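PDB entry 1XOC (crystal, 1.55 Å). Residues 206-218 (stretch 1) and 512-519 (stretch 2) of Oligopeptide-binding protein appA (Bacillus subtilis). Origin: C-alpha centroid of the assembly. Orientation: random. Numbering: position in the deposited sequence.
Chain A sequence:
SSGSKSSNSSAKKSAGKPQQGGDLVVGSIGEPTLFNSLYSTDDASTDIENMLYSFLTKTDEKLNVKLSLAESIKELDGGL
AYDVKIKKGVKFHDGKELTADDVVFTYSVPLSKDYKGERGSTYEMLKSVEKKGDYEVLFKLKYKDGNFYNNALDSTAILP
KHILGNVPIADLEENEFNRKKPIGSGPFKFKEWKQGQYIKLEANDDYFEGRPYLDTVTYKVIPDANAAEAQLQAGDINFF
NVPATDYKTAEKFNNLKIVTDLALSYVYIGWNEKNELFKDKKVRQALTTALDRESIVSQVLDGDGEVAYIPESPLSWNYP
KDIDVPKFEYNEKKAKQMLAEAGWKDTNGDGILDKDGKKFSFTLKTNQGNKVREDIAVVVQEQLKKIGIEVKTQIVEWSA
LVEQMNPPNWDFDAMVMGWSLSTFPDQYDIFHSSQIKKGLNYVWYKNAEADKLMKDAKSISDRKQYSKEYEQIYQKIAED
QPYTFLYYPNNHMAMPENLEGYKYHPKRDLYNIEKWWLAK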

# COMPACT_ATOMS: atom_id res chain seq x y z
N ASP A 206 -14.63 -3.09 25.39
CA ASP A 206 -15.69 -2.08 25.20
C ASP A 206 -15.86 -1.68 23.74
O ASP A 206 -16.40 -0.62 23.46
CB ASP A 206 -15.38 -0.84 26.05
CG ASP A 206 -16.63 -0.05 26.45
OD1 ASP A 206 -17.77 -0.54 26.30
OD2 ASP A 206 -16.45 1.08 26.95
N TYR A 207 -15.39 -2.50 22.81
CA TYR A 207 -15.50 -2.15 21.41
C TYR A 207 -16.96 -1.99 21.02
O TYR A 207 -17.82 -2.80 21.40
CB TYR A 207 -14.86 -3.21 20.53
CG TYR A 207 -14.89 -2.84 19.05
CD1 TYR A 207 -14.38 -1.65 18.61
CD2 TYR A 207 -15.44 -3.72 18.10
CE1 TYR A 207 -14.39 -1.31 17.26
CE2 TYR A 207 -15.47 -3.39 16.77
CZ TYR A 207 -14.98 -2.19 16.35
OH TYR A 207 -14.99 -1.87 14.99
N PHE A 208 -17.23 -0.96 20.21
CA PHE A 208 -18.63 -0.60 19.91
C PHE A 208 -19.47 -1.65 19.20
O PHE A 208 -20.70 -1.62 19.32
CB PHE A 208 -18.72 0.79 19.26
CG PHE A 208 -18.42 0.83 17.79
CD1 PHE A 208 -19.48 0.82 16.87
CD2 PHE A 208 -17.14 0.98 17.33
CE1 PHE A 208 -19.24 0.90 15.51
CE2 PHE A 208 -16.88 1.07 15.96
CZ PHE A 208 -17.96 1.02 15.05
N GLU A 209 -18.85 -2.59 18.47
CA GLU A 209 -19.59 -3.66 17.81
C GLU A 209 -19.55 -4.96 18.61
O GLU A 209 -20.06 -5.98 18.17
CB GLU A 209 -19.04 -3.92 16.43
CG GLU A 209 -19.06 -2.72 15.53
CD GLU A 209 -18.71 -3.06 14.11
OE1 GLU A 209 -18.21 -4.19 13.85
OE2 GLU A 209 -18.97 -2.19 13.25
N GLY A 210 -18.98 -4.91 19.81
CA GLY A 210 -18.80 -6.07 20.66
C GLY A 210 -17.33 -6.46 20.69
O GLY A 210 -16.60 -6.33 19.71
N ARG A 211 -16.89 -6.97 21.83
CA ARG A 211 -15.53 -7.43 21.97
C ARG A 211 -15.13 -8.44 20.88
O ARG A 211 -15.93 -9.32 20.53
CB ARG A 211 -15.36 -8.13 23.33
CG ARG A 211 -13.89 -8.45 23.71
CD ARG A 211 -13.91 -9.48 24.81
NE ARG A 211 -12.63 -9.84 25.41
CZ ARG A 211 -11.88 -10.89 25.08
NH1 ARG A 211 -12.18 -11.66 24.04
NH2 ARG A 211 -10.79 -11.15 25.82
N PRO A 212 -13.88 -8.34 20.39
CA PRO A 212 -13.35 -9.46 19.60
C PRO A 212 -13.51 -10.79 20.28
O PRO A 212 -13.52 -10.86 21.51
CB PRO A 212 -11.84 -9.15 19.54
CG PRO A 212 -11.80 -7.68 19.54
CD PRO A 212 -12.89 -7.25 20.48
N TYR A 213 -13.59 -11.86 19.49
CA TYR A 213 -13.55 -13.20 20.06
C TYR A 213 -12.13 -13.56 20.52
O TYR A 213 -11.95 -14.13 21.61
CB TYR A 213 -14.06 -14.24 19.06
CG TYR A 213 -15.48 -13.99 18.64
CD1 TYR A 213 -16.52 -14.12 19.54
CD2 TYR A 213 -15.77 -13.60 17.35
CE1 TYR A 213 -17.83 -13.88 19.16
CE2 TYR A 213 -17.09 -13.35 16.95
CZ TYR A 213 -18.10 -13.48 17.86
OH TYR A 213 -19.41 -13.24 17.50
N LEU A 214 -11.14 -13.23 19.69
CA LEU A 214 -9.74 -13.47 20.01
C LEU A 214 -9.32 -12.59 21.18
O LEU A 214 -9.70 -11.44 21.26
CB LEU A 214 -8.82 -13.19 18.79
CG LEU A 214 -9.06 -14.17 17.63
CD1 LEU A 214 -8.48 -13.64 16.31
CD2 LEU A 214 -8.42 -15.52 17.95
N ASP A 215 -8.55 -13.17 22.11
CA ASP A 215 -8.10 -12.45 23.29
C ASP A 215 -6.95 -11.49 22.98
O ASP A 215 -6.92 -10.37 23.52
CB ASP A 215 -7.66 -13.41 24.38
CG ASP A 215 -8.82 -14.22 24.96
OD1 ASP A 215 -9.95 -13.71 25.07
OD2 ASP A 215 -8.57 -15.39 25.31
N THR A 216 -6.01 -11.95 22.15
CA THR A 216 -4.89 -11.15 21.72
C THR A 216 -4.51 -11.38 20.27
O THR A 216 -4.80 -12.42 19.70
CB THR A 216 -3.61 -11.43 22.57
OG1 THR A 216 -3.14 -12.77 22.32
CG2 THR A 216 -3.89 -11.31 24.05
N VAL A 217 -3.90 -10.37 19.67
CA VAL A 217 -3.27 -10.48 18.37
C VAL A 217 -1.84 -9.97 18.49
O VAL A 217 -1.61 -8.87 18.96
CB VAL A 217 -4.00 -9.64 17.32
CG1 VAL A 217 -3.27 -9.70 16.00
CG2 VAL A 217 -5.39 -10.12 17.16
N THR A 218 -0.90 -10.79 18.06
CA THR A 218 0.50 -10.43 18.09
C THR A 218 1.02 -10.34 16.66
O THR A 218 0.83 -11.25 15.89
CB THR A 218 1.29 -11.49 18.86
OG1 THR A 218 0.83 -11.56 20.21
CG2 THR A 218 2.74 -11.10 18.98
N ASN A 512 -11.54 -7.48 9.44
CA ASN A 512 -12.58 -7.96 10.38
C ASN A 512 -12.10 -9.08 11.32
O ASN A 512 -12.87 -9.95 11.74
CB ASN A 512 -13.86 -8.31 9.65
CG ASN A 512 -14.78 -7.13 9.51
OD1 ASN A 512 -14.39 -5.97 9.73
ND2 ASN A 512 -16.00 -7.40 9.10
N ILE A 513 -10.82 -8.99 11.68
CA ILE A 513 -10.19 -9.91 12.64
C ILE A 513 -10.95 -9.99 13.97
O ILE A 513 -10.96 -11.05 14.62
CB ILE A 513 -8.67 -9.58 12.82
CG1 ILE A 513 -8.01 -10.62 13.75
CG2 ILE A 513 -8.43 -8.13 13.27
CD1 ILE A 513 -6.51 -10.63 13.65
N GLU A 514 -11.65 -8.91 14.32
CA GLU A 514 -12.52 -8.93 15.52
C GLU A 514 -13.68 -9.91 15.43
O GLU A 514 -14.32 -10.21 16.45
CB GLU A 514 -13.04 -7.52 15.82
CG GLU A 514 -13.81 -6.86 14.70
CD GLU A 514 -12.96 -6.07 13.67
OE1 GLU A 514 -11.73 -6.31 13.45
OE2 GLU A 514 -13.55 -5.16 13.07
N LYS A 515 -13.97 -10.42 14.23
CA LYS A 515 -15.05 -11.35 14.03
C LYS A 515 -14.58 -12.79 13.86
O LYS A 515 -15.39 -13.70 13.74
CB LYS A 515 -15.84 -11.00 12.76
CG LYS A 515 -16.31 -9.56 12.60
CD LYS A 515 -17.14 -9.07 13.73
CE LYS A 515 -17.43 -7.58 13.55
NZ LYS A 515 -18.15 -7.01 14.73
N TRP A 516 -13.27 -13.02 13.82
CA TRP A 516 -12.74 -14.36 13.66
C TRP A 516 -12.72 -15.05 15.02
O TRP A 516 -12.57 -14.41 16.05
CB TRP A 516 -11.29 -14.33 13.16
CG TRP A 516 -11.02 -13.56 11.90
CD1 TRP A 516 -11.92 -12.92 11.09
CD2 TRP A 516 -9.73 -13.31 11.33
NE1 TRP A 516 -11.27 -12.32 10.04
CE2 TRP A 516 -9.92 -12.52 10.18
CE3 TRP A 516 -8.43 -13.65 11.69
CZ2 TRP A 516 -8.85 -12.10 9.37
CZ3 TRP A 516 -7.37 -13.23 10.90
CH2 TRP A 516 -7.58 -12.46 9.76
N TRP A 517 -12.88 -16.36 15.01
CA TRP A 517 -12.86 -17.12 16.25
C TRP A 517 -12.30 -18.50 16.00
O TRP A 517 -12.27 -19.00 14.88
CB TRP A 517 -14.25 -17.19 16.88
CG TRP A 517 -15.38 -17.67 15.99
CD1 TRP A 517 -16.04 -16.95 15.02
CD2 TRP A 517 -16.00 -18.92 16.05
NE1 TRP A 517 -17.02 -17.70 14.46
CE2 TRP A 517 -17.03 -18.92 15.08
CE3 TRP A 517 -15.79 -20.06 16.82
CZ2 TRP A 517 -17.84 -20.02 14.85
CZ3 TRP A 517 -16.60 -21.15 16.61
CH2 TRP A 517 -17.62 -21.13 15.63
N LEU A 518 -11.83 -19.11 17.08
CA LEU A 518 -11.29 -20.46 17.03
C LEU A 518 -12.30 -21.44 17.60
O LEU A 518 -12.67 -21.35 18.77
CB LEU A 518 -9.98 -20.51 17.81
CG LEU A 518 -8.88 -19.67 17.18
CD1 LEU A 518 -7.78 -19.33 18.16
CD2 LEU A 518 -8.27 -20.38 15.98
N ALA A 519 -12.77 -22.36 16.75
CA ALA A 519 -13.71 -23.37 17.16
C ALA A 519 -13.02 -24.35 18.10
O ALA A 519 -11.92 -24.81 17.83
CB ALA A 519 -14.25 -24.09 15.95
O HOH W 1 -15.65 -3.57 13.29
O HOH W 2 -16.58 -7.26 17.09
O HOH W 3 -16.62 -9.82 17.92
O HOH W 4 -11.80 -12.05 17.03

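This is a mixed contact between two chain segments almost 300 residues apart, made of a salt bridge, bridging waters, an aromatic pair and apolar side chains.

The one direct hydrogen bond between the stretches belongs to the salt bridge, in which Lys515 NZ donates to Glu209 OE1 at 3.0 Å. The CA-to-CB bond of Lys515 points away from stretch 1, but the long side chain brings its amine back to the carboxylate. Water 2 accepts from the same NZ and donates to Gly210 O. Gly210 closes a type I turn, its N bonding to Tyr207 O at 2.9 Å.

Tyr207 OH and Glu514 OE2 are 4.1 Å apart, too far for a direct hydrogen bond. Water 1 fills the gap, 2.5 Å from Tyr207 OH and 2.6 Å from Glu514 OE2, and also donates a weak bond to Glu209 OE1.

The backbones come close at Pro212 and Glu514, whose CA atoms are 4.2 Å apart. Here Pro212 CA makes a CA-H...O contact with Glu514 O at 3.4 Å. Water 3 donates to both Glu514 O and Arg211 O. Water 4 accepts from Leu214 N and donates to Ile513 O and Trp516 O, so it ties three backbone groups together.

Tyr213 and Trp517 form an edge-to-face pair. The edge of Trp517 is directed at the face of Tyr213, with the planes at 64°. The edge of the Tyr213 ring meets the carbonyls of Lys515 and Trp516; Tyr213 CD2 is 3.6 Å from Lys515 O.

Leu214 reaches several apolar partners. Its CD1 lies 4.0 Å from Ile513 CG1, and its CD2 lies 3.9 Å from Leu518 CD1. Val217 CG2 packs on Ile513 CD1 at 3.7 Å, extending the apolar contact into the strand of stretch 1.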